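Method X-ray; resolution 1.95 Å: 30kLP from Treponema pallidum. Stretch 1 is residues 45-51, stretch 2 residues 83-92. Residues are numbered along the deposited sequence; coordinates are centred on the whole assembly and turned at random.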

# COMPACT_ATOMS: atom_id res chain seq x y z
N ALA A 45 16.91 -0.09 -10.21
CA ALA A 45 17.71 0.43 -9.11
C ALA A 45 17.12 1.70 -8.49
O ALA A 45 17.16 1.87 -7.27
CB ALA A 45 19.18 0.63 -9.52
N ASP A 46 16.56 2.57 -9.35
CA ASP A 46 16.10 3.90 -8.94
C ASP A 46 15.02 3.79 -7.85
O ASP A 46 15.03 4.54 -6.85
CB ASP A 46 15.55 4.72 -10.12
CG ASP A 46 16.39 4.60 -11.39
OD1 ASP A 46 16.19 3.63 -12.16
OD2 ASP A 46 17.21 5.50 -11.65
N ILE A 47 14.09 2.87 -8.04
CA ILE A 47 12.99 2.68 -7.06
C ILE A 47 13.53 2.23 -5.71
O ILE A 47 13.17 2.80 -4.67
CB ILE A 47 11.89 1.72 -7.58
CG1 ILE A 47 11.43 2.12 -8.99
CG2 ILE A 47 10.67 1.68 -6.63
CD1 ILE A 47 10.63 3.45 -9.08
N LYS A 48 14.42 1.23 -5.72
CA LYS A 48 15.07 0.79 -4.48
C LYS A 48 15.84 1.93 -3.85
O LYS A 48 15.75 2.16 -2.64
CB LYS A 48 15.99 -0.43 -4.73
CG LYS A 48 15.24 -1.76 -4.81
CD LYS A 48 16.13 -2.95 -4.46
CE LYS A 48 15.32 -4.26 -4.52
NZ LYS A 48 16.07 -5.43 -3.97
N LYS A 49 16.58 2.69 -4.67
CA LYS A 49 17.32 3.83 -4.16
C LYS A 49 16.41 4.85 -3.48
O LYS A 49 16.76 5.39 -2.42
CB LYS A 49 18.17 4.48 -5.28
CG LYS A 49 19.44 3.66 -5.61
CD LYS A 49 20.18 4.25 -6.82
CE LYS A 49 21.48 3.49 -7.11
NZ LYS A 49 21.19 2.08 -7.48
N ILE A 50 15.25 5.11 -4.08
CA ILE A 50 14.27 6.04 -3.49
C ILE A 50 13.77 5.51 -2.14
O ILE A 50 13.71 6.27 -1.15
CB ILE A 50 13.10 6.35 -4.47
CG1 ILE A 50 13.63 7.13 -5.70
CG2 ILE A 50 11.97 7.17 -3.77
CD1 ILE A 50 12.64 7.27 -6.83
N VAL A 51 13.45 4.21 -2.11
CA VAL A 51 12.95 3.57 -0.88
C VAL A 51 13.96 3.69 0.25
O VAL A 51 13.58 3.97 1.38
CB VAL A 51 12.49 2.10 -1.08
CG1 VAL A 51 11.87 1.54 0.19
CG2 VAL A 51 11.44 2.05 -2.12
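Stretch 2 83-92: LIFSRSDGWA

The apolar centre gathers around Ile50 and Ile84, whose CA-to-CB bonds each point toward the other stretch. Ile50 CG1 lies 3.9 Å from Ile84 CD1, and Ile50 CD1 lies 3.9 Å from Phe85 CZ, approaching that ring obliquely. Phe85 leaves its backbone sideways, but its ring end comes nearer the helix; its phi/psi of 47/52 marks a left-handed turn of the chain. Beside this cluster, the aliphatic part of Lys49 covers Ile84, with Lys49 CD 3.6 Å from Ile84 CG2. Further along the loop, Ile47 CD1 meets the edge of the Trp91 ring at 4.5 Å from Trp91 CH2, a looser contact.

Stretch 1 is helical throughout, its register confirmed by the bonds from Lys49 N to Ala45 O and from Ile50 N to Asp46 O, both 2.8 Å. Stretch 2 is mostly loop, with a 3-10 segment at 87-89, so it offers no single axis from which to define a crossing angle. The two backbones come nearest at Asp46 and Ile84, whose CA atoms are 5.7 Å apart.

Asp46 joins this apolar region to the polar edge. Its buried carboxylate accepts a hydrogen bond from the backbone, Phe85 N to Asp46 OD2 at 2.7 Å, and a weak one from the indole, Trp91 NE1 to Asp46 OD1 at 2.8 Å with an angle of 146° at the hydrogen. One side chain thus ties together two loop positions six residues apart.

At the outer edge, Asp46 OD1 and Asp89 OD2 are like charges only 4.3 Å apart, with water between the two side chains. Water 1 lies 2.6 Å from Asp46 OD2 and 2.7 Å from Asp89 OD2, and accepts from Ser86 N at 3.0 Å. Water 2 makes a second bridge, 2.6 Å from Asp46 OD1 through a weak bond and 2.9 Å from Asp89 OD2.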

# COMPACT_ATOMS: atom_id res chain seq x y z
N LEU A 83 21.52 11.67 -9.77
CA LEU A 83 22.24 10.42 -10.05
C LEU A 83 21.35 9.23 -10.36
O LEU A 83 21.84 8.13 -10.62
CB LEU A 83 23.16 10.09 -8.86
CG LEU A 83 24.29 11.11 -8.71
CD1 LEU A 83 25.20 10.75 -7.53
CD2 LEU A 83 25.09 11.21 -10.01
N ILE A 84 20.03 9.43 -10.30
CA ILE A 84 19.10 8.41 -10.74
C ILE A 84 18.36 8.87 -12.00
O ILE A 84 18.71 9.90 -12.58
CB ILE A 84 18.13 7.98 -9.61
CG1 ILE A 84 17.43 9.19 -8.97
CG2 ILE A 84 18.89 7.12 -8.55
CD1 ILE A 84 16.28 8.79 -8.00
N PHE A 85 17.33 8.11 -12.40
CA PHE A 85 16.61 8.37 -13.65
C PHE A 85 17.57 8.60 -14.82
O PHE A 85 17.47 9.59 -15.53
CB PHE A 85 15.66 9.58 -13.52
CG PHE A 85 14.85 9.59 -12.26
CD1 PHE A 85 13.90 8.59 -12.02
CD2 PHE A 85 15.04 10.58 -11.31
CE1 PHE A 85 13.16 8.58 -10.84
CE2 PHE A 85 14.29 10.59 -10.13
CZ PHE A 85 13.35 9.57 -9.90
N SER A 86 18.51 7.69 -15.01
CA SER A 86 19.40 7.79 -16.16
C SER A 86 18.68 7.35 -17.44
O SER A 86 17.93 6.38 -17.43
CB SER A 86 20.66 6.95 -15.91
OG SER A 86 21.05 6.29 -17.09
N ARG A 87 18.90 8.08 -18.53
CA ARG A 87 18.34 7.70 -19.84
C ARG A 87 18.78 6.32 -20.34
O ARG A 87 18.10 5.70 -21.16
CB ARG A 87 18.65 8.75 -20.91
CG ARG A 87 17.74 9.96 -20.84
CD ARG A 87 18.49 11.16 -20.30
NE ARG A 87 19.59 11.55 -21.19
CZ ARG A 87 20.47 12.51 -20.91
NH1 ARG A 87 20.39 13.19 -19.77
NH2 ARG A 87 21.44 12.79 -21.78
N SER A 88 19.91 5.82 -19.85
CA SER A 88 20.32 4.47 -20.24
C SER A 88 19.50 3.41 -19.52
O SER A 88 19.60 2.23 -19.84
CB SER A 88 21.84 4.25 -20.05
OG SER A 88 22.20 4.26 -18.68
N ASP A 89 18.68 3.83 -18.56
CA ASP A 89 17.80 2.89 -17.88
C ASP A 89 16.38 2.94 -18.42
O ASP A 89 15.49 2.24 -17.91
CB ASP A 89 17.85 3.10 -16.36
CG ASP A 89 19.07 2.43 -15.72
OD1 ASP A 89 19.52 1.40 -16.27
OD2 ASP A 89 19.57 2.93 -14.69
N GLY A 90 16.18 3.76 -19.46
CA GLY A 90 14.88 3.89 -20.11
C GLY A 90 13.98 4.94 -19.49
O GLY A 90 12.75 4.85 -19.63
N TRP A 91 14.58 5.91 -18.80
CA TRP A 91 13.86 7.04 -18.18
C TRP A 91 13.90 8.27 -19.07
O TRP A 91 14.98 8.71 -19.46
CB TRP A 91 14.50 7.45 -16.84
CG TRP A 91 14.36 6.48 -15.78
CD1 TRP A 91 15.32 5.60 -15.33
CD2 TRP A 91 13.19 6.25 -14.98
NE1 TRP A 91 14.81 4.84 -14.31
CE2 TRP A 91 13.51 5.21 -14.07
CE3 TRP A 91 11.90 6.81 -14.95
CZ2 TRP A 91 12.58 4.72 -13.13
CZ3 TRP A 91 10.98 6.33 -14.00
CH2 TRP A 91 11.33 5.30 -13.11
N ALA A 92 12.73 8.84 -19.35
CA ALA A 92 12.65 10.10 -20.09
C ALA A 92 12.17 11.16 -19.14
O ALA A 92 11.26 10.92 -18.34
CB ALA A 92 11.72 9.98 -21.27
O HOH W 1 19.07 5.25 -13.41
O HOH W 2 18.50 2.43 -12.07